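Local coordinates for protein carboxylesterase (Est-2) (Archaeoglobus fulgidus, PDB 5FRD) that probably hydrolyses carboxylic esters as a thermophilic alpha/beta-hydrolase, and binds coenzyme A close to its active site, at residues K23-W37 with T79-G91. Sequence-based numbering, arbitrary orientation.
Sequences KVFYIHSSGSDATQW and TVGKAVVVGHSLG
Val86 packs among Val24, Tyr26 and Trp37 on one face of the sheet where strands 24-27 and 83-88 run parallel, their axes 20° apart. Its CG1, anti to the backbone N (chi1 -179°), meets Trp37 CH2 at 3.7 Å, while CG2 touches Val24 CG1 and the Tyr26 ring lies alongside. Its backbone is held twice by the same neighbouring strand: Val86 N donates to Phe25 O at 2.8 Å, almost straight at 175°, and Val86 O accepts from Ile27 N. On the other face Phe25 sets its CB against Ala83 CB (3.9 Å), and its ring edge faces Thr79 OG1, which is hydrogen-bonded to Ser75 O. Just before strand 24-27, Lys23, bent at chi2, lays its chain past Lys82 O and Val80; in the conformer described, NZ donates to Val80 O at 2.8 Å, linking the lysine to the turn before strand 83-88. At the other end His88 sets its CB 3.7 Å from Trp37 CZ2, its ND1 lies 3.2 Å from Ser29 OG, and the Gln36 amide, whose NE2 comes close to His88 ND1, stands nearly perpendicular to the imidazole. Replacing His88 by an alanine would probably leave His228 O without its NE2 partner and open a gap beside Gln36 and Ser29. The contact thus anchors, through backbone bonds and apolar packing, the strand leading into a GxSxG nucleophile elbow, where Ser89, the probable nucleophile, lies near the bound coenzyme A.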
loop_
_atom_site.group_PDB
_atom_site.type_symbol
_atom_site.label_atom_id
_atom_site.label_comp_id
_atom_site.label_asym_id
_atom_site.label_seq_id
_atom_site.Cartn_x
_atom_site.Cartn_y
_atom_site.Cartn_z
ATOM N N LYS A 23 -0.335 -10.457 -13.172
ATOM C CA LYS A 23 0.275 -10.922 -11.929
ATOM C C LYS A 23 0.778 -9.733 -11.105
ATOM O O LYS A 23 1.971 -9.546 -10.898
ATOM C CB LYS A 23 1.406 -11.912 -12.220
ATOM C CG LYS A 23 0.968 -13.103 -13.077
ATOM C CD LYS A 23 -0.055 -13.952 -12.370
ATOM C CE LYS A 23 -0.367 -15.217 -13.133
ATOM N NZ LYS A 23 -1.291 -16.105 -12.388
ATOM N N VAL A 24 -0.204 -8.939 -10.643
ATOM C CA VAL A 24 0.011 -7.725 -9.854
ATOM C C VAL A 24 -1.007 -7.765 -8.722
ATOM O O VAL A 24 -2.185 -8.045 -8.966
ATOM C CB VAL A 24 -0.148 -6.430 -10.687
ATOM C CG1 VAL A 24 0.232 -5.207 -9.848
ATOM C CG2 VAL A 24 0.721 -6.471 -11.918
ATOM N N PHE A 25 -0.532 -7.517 -7.503
ATOM C CA PHE A 25 -1.329 -7.607 -6.297
ATOM C C PHE A 25 -1.123 -6.352 -5.451
ATOM O O PHE A 25 0.011 -6.084 -5.013
ATOM C CB PHE A 25 -0.936 -8.874 -5.507
ATOM C CG PHE A 25 -1.891 -9.213 -4.393
ATOM C CD1 PHE A 25 -3.012 -10.009 -4.622
ATOM C CD2 PHE A 25 -1.668 -8.746 -3.121
ATOM C CE1 PHE A 25 -3.875 -10.306 -3.586
ATOM C CE2 PHE A 25 -2.544 -9.067 -2.092
ATOM C CZ PHE A 25 -3.629 -9.848 -2.354
ATOM N N TYR A 26 -2.204 -5.584 -5.228
ATOM C CA TYR A 26 -2.104 -4.289 -4.583
ATOM C C TYR A 26 -2.630 -4.332 -3.167
ATOM O O TYR A 26 -3.697 -4.909 -2.928
ATOM C CB TYR A 26 -2.932 -3.233 -5.335
ATOM C CG TYR A 26 -2.695 -3.097 -6.814
ATOM C CD1 TYR A 26 -3.367 -3.891 -7.708
ATOM C CD2 TYR A 26 -1.837 -2.132 -7.338
ATOM C CE1 TYR A 26 -3.215 -3.755 -9.074
ATOM C CE2 TYR A 26 -1.644 -2.023 -8.705
ATOM C CZ TYR A 26 -2.323 -2.831 -9.569
ATOM O OH TYR A 26 -2.142 -2.693 -10.942
ATOM N N ILE A 27 -1.943 -3.636 -2.263
ATOM C CA ILE A 27 -2.289 -3.583 -0.848
ATOM C C ILE A 27 -2.391 -2.104 -0.408
ATOM O O ILE A 27 -1.401 -1.360 -0.429
ATOM C CB ILE A 27 -1.265 -4.304 0.059
ATOM C CG1 ILE A 27 -0.929 -5.680 -0.524
ATOM C CG2 ILE A 27 -1.853 -4.425 1.452
ATOM C CD1 ILE A 27 0.110 -6.441 0.257
ATOM N N HIS A 28 -3.604 -1.723 -0.030
ATOM C CA HIS A 28 -3.969 -0.362 0.366
ATOM C C HIS A 28 -3.413 0.074 1.709
ATOM O O HIS A 28 -2.860 -0.717 2.477
ATOM C CB HIS A 28 -5.490 -0.204 0.378
ATOM C CG HIS A 28 -6.180 -1.044 1.396
ATOM N ND1 HIS A 28 -6.229 -0.716 2.732
ATOM C CD2 HIS A 28 -6.842 -2.220 1.272
ATOM C CE1 HIS A 28 -6.908 -1.648 3.384
ATOM N NE2 HIS A 28 -7.253 -2.592 2.529
ATOM N N SER A 29 -3.623 1.359 2.019
ATOM C CA SER A 29 -3.158 2.006 3.227
ATOM C C SER A 29 -4.198 2.085 4.334
ATOM O O SER A 29 -5.325 1.587 4.211
ATOM C CB SER A 29 -2.628 3.407 2.832
ATOM O OG SER A 29 -3.624 4.128 2.188
ATOM N N SER A 30 -3.818 2.717 5.440
ATOM C CA SER A 30 -4.693 2.841 6.603
ATOM C C SER A 30 -5.987 3.589 6.298
ATOM O O SER A 30 -5.993 4.610 5.599
ATOM C CB SER A 30 -4.007 3.601 7.735
ATOM O OG SER A 30 -2.878 2.923 8.250
ATOM N N GLY A 31 -7.083 3.075 6.851
ATOM C CA GLY A 31 -8.394 3.680 6.659
ATOM C C GLY A 31 -8.922 3.653 5.236
ATOM O O GLY A 31 -9.891 4.361 4.921
ATOM N N SER A 32 -8.294 2.851 4.363
ATOM C CA SER A 32 -8.639 2.797 2.950
ATOM C C SER A 32 -9.147 1.410 2.578
ATOM O O SER A 32 -9.510 0.644 3.459
ATOM C CB SER A 32 -7.408 3.174 2.142
ATOM O OG SER A 32 -7.796 3.441 0.806
ATOM N N ASP A 33 -9.207 1.106 1.297
ATOM C CA ASP A 33 -9.662 -0.183 0.813
ATOM C C ASP A 33 -9.197 -0.368 -0.628
ATOM O O ASP A 33 -8.451 0.468 -1.147
ATOM C CB ASP A 33 -11.176 -0.303 1.006
ATOM C CG ASP A 33 -11.944 0.705 0.274
ATOM O OD1 ASP A 33 -11.582 1.081 -0.861
ATOM O OD2 ASP A 33 -12.944 1.153 0.895
ATOM N N ALA A 34 -9.602 -1.460 -1.278
ATOM C CA ALA A 34 -9.184 -1.753 -2.617
ATOM C C ALA A 34 -9.455 -0.662 -3.634
ATOM O O ALA A 34 -8.746 -0.570 -4.622
ATOM C CB ALA A 34 -9.811 -3.048 -3.077
ATOM N N THR A 35 -10.485 0.150 -3.385
ATOM C CA THR A 35 -10.843 1.205 -4.307
ATOM C C THR A 35 -9.752 2.247 -4.450
ATOM O O THR A 35 -9.713 2.983 -5.443
ATOM C CB THR A 35 -12.156 1.898 -3.985
ATOM O OG1 THR A 35 -12.055 2.617 -2.769
ATOM C CG2 THR A 35 -13.306 0.930 -3.928
ATOM N N GLN A 36 -8.783 2.294 -3.527
ATOM C CA GLN A 36 -7.616 3.147 -3.678
ATOM C C GLN A 36 -6.891 2.950 -4.987
ATOM O O GLN A 36 -6.208 3.852 -5.490
ATOM C CB GLN A 36 -6.635 2.769 -2.567
ATOM C CG GLN A 36 -5.519 3.747 -2.397
ATOM C CD GLN A 36 -4.625 3.273 -1.354
ATOM O OE1 GLN A 36 -5.018 3.011 -0.213
ATOM N NE2 GLN A 36 -3.409 3.136 -1.744
ATOM N N TRP A 37 -6.997 1.724 -5.523
ATOM C CA TRP A 37 -6.250 1.318 -6.675
ATOM C C TRP A 37 -7.046 1.280 -7.968
ATOM O O TRP A 37 -6.541 0.764 -8.983
ATOM C CB TRP A 37 -5.660 -0.067 -6.442
ATOM C CG TRP A 37 -4.759 -0.124 -5.235
ATOM C CD1 TRP A 37 -5.036 -0.703 -4.036
ATOM C CD2 TRP A 37 -3.447 0.412 -5.120
ATOM N NE1 TRP A 37 -3.982 -0.597 -3.205
ATOM C CE2 TRP A 37 -2.972 0.080 -3.839
ATOM C CE3 TRP A 37 -2.599 1.119 -5.998
ATOM C CZ2 TRP A 37 -1.716 0.438 -3.403
ATOM C CZ3 TRP A 37 -1.338 1.434 -5.583
ATOM C CH2 TRP A 37 -0.907 1.102 -4.295
ATOM N N THR A 79 -5.458 -16.107 -5.703
ATOM C CA THR A 79 -5.915 -15.339 -6.843
ATOM C C THR A 79 -4.951 -15.394 -8.010
ATOM O O THR A 79 -5.325 -15.774 -9.113
ATOM C CB THR A 79 -6.207 -13.865 -6.440
ATOM O OG1 THR A 79 -5.067 -13.316 -5.786
ATOM C CG2 THR A 79 -7.416 -13.767 -5.558
ATOM N N VAL A 80 -3.702 -15.014 -7.777
ATOM C CA VAL A 80 -2.671 -14.943 -8.826
ATOM C C VAL A 80 -1.496 -15.900 -8.648
ATOM O O VAL A 80 -0.756 -16.109 -9.604
ATOM C CB VAL A 80 -2.163 -13.492 -9.021
ATOM C CG1 VAL A 80 -3.263 -12.656 -9.688
ATOM C CG2 VAL A 80 -1.742 -12.865 -7.724
ATOM N N GLY A 81 -1.328 -16.492 -7.474
ATOM C CA GLY A 81 -0.269 -17.473 -7.245
ATOM C C GLY A 81 1.038 -16.831 -6.876
ATOM O O GLY A 81 1.541 -17.071 -5.787
ATOM N N LYS A 82 1.566 -16.049 -7.818
ATOM C CA LYS A 82 2.755 -15.221 -7.600
ATOM C C LYS A 82 2.493 -13.871 -8.245
ATOM O O LYS A 82 1.745 -13.768 -9.198
ATOM C CB LYS A 82 3.993 -15.845 -8.212
ATOM C CG LYS A 82 4.293 -17.234 -7.701
ATOM C CD LYS A 82 5.635 -17.702 -8.237
ATOM C CE LYS A 82 5.930 -19.146 -7.845
ATOM N NZ LYS A 82 6.353 -19.286 -6.421
ATOM N N ALA A 83 3.085 -12.809 -7.702
ATOM C CA ALA A 83 2.779 -11.484 -8.259
ATOM C C ALA A 83 3.838 -10.473 -7.921
ATOM O O ALA A 83 4.621 -10.647 -6.977
ATOM C CB ALA A 83 1.451 -10.975 -7.709
ATOM N N VAL A 84 3.833 -9.383 -8.701
ATOM C CA VAL A 84 4.442 -8.142 -8.276
ATOM C C VAL A 84 3.537 -7.582 -7.173
ATOM O O VAL A 84 2.350 -7.366 -7.427
ATOM C CB VAL A 84 4.558 -7.199 -9.461
ATOM C CG1 VAL A 84 5.101 -5.841 -9.016
ATOM C CG2 VAL A 84 5.435 -7.806 -10.547
ATOM N N VAL A 85 4.088 -7.344 -6.003
ATOM C CA VAL A 85 3.311 -6.869 -4.872
ATOM C C VAL A 85 3.507 -5.377 -4.712
ATOM O O VAL A 85 4.658 -4.924 -4.563
ATOM C CB VAL A 85 3.702 -7.584 -3.589
ATOM C CG1 VAL A 85 2.903 -7.073 -2.404
ATOM C CG2 VAL A 85 3.512 -9.099 -3.735
ATOM N N VAL A 86 2.418 -4.633 -4.781
ATOM C CA VAL A 86 2.419 -3.149 -4.755
ATOM C C VAL A 86 1.755 -2.737 -3.445
ATOM O O VAL A 86 0.579 -3.022 -3.239
ATOM C CB VAL A 86 1.629 -2.594 -5.936
ATOM C CG1 VAL A 86 1.657 -1.065 -5.925
ATOM C CG2 VAL A 86 2.123 -3.132 -7.260
ATOM N N GLY A 87 2.484 -2.085 -2.558
ATOM C CA GLY A 87 1.963 -1.659 -1.266
ATOM C C GLY A 87 2.116 -0.192 -0.999
ATOM O O GLY A 87 3.210 0.330 -1.189
ATOM N N HIS A 88 1.062 0.437 -0.517
ATOM C CA HIS A 88 1.042 1.846 -0.163
ATOM C C HIS A 88 0.997 2.016 1.340
ATOM O O HIS A 88 0.068 1.542 1.985
ATOM C CB HIS A 88 -0.138 2.535 -0.782
ATOM C CG HIS A 88 -0.217 3.984 -0.456
ATOM N ND1 HIS A 88 -1.357 4.585 0.018
ATOM C CD2 HIS A 88 0.712 4.953 -0.538
ATOM C CE1 HIS A 88 -1.120 5.873 0.219
ATOM N NE2 HIS A 88 0.121 6.128 -0.129
ATOM N N SER A 89 1.982 2.723 1.904
ATOM C CA SER A 89 2.011 3.122 3.322
ATOM C C SER A 89 1.888 1.918 4.276
ATOM O O SER A 89 2.782 1.078 4.217
ATOM C CB SER A 89 1.010 4.251 3.565
ATOM O OG SER A 89 1.417 5.037 4.701
ATOM N N LEU A 90 0.852 1.788 5.112
ATOM C CA LEU A 90 0.606 0.520 5.815
ATOM C C LEU A 90 0.739 -0.673 4.867
ATOM O O LEU A 90 1.319 -1.714 5.230
ATOM C CB LEU A 90 -0.798 0.489 6.419
ATOM C CG LEU A 90 -1.349 -0.860 6.917
ATOM C CD1 LEU A 90 -0.556 -1.327 8.110
ATOM C CD2 LEU A 90 -2.835 -0.765 7.241
ATOM N N GLY A 91 0.159 -0.575 3.672
ATOM C CA GLY A 91 0.218 -1.686 2.716
ATOM C C GLY A 91 1.630 -2.015 2.274
ATOM O O GLY A 91 1.928 -3.145 1.874
HETATM O O HOH W 1 -4.282 -17.129 -11.956
#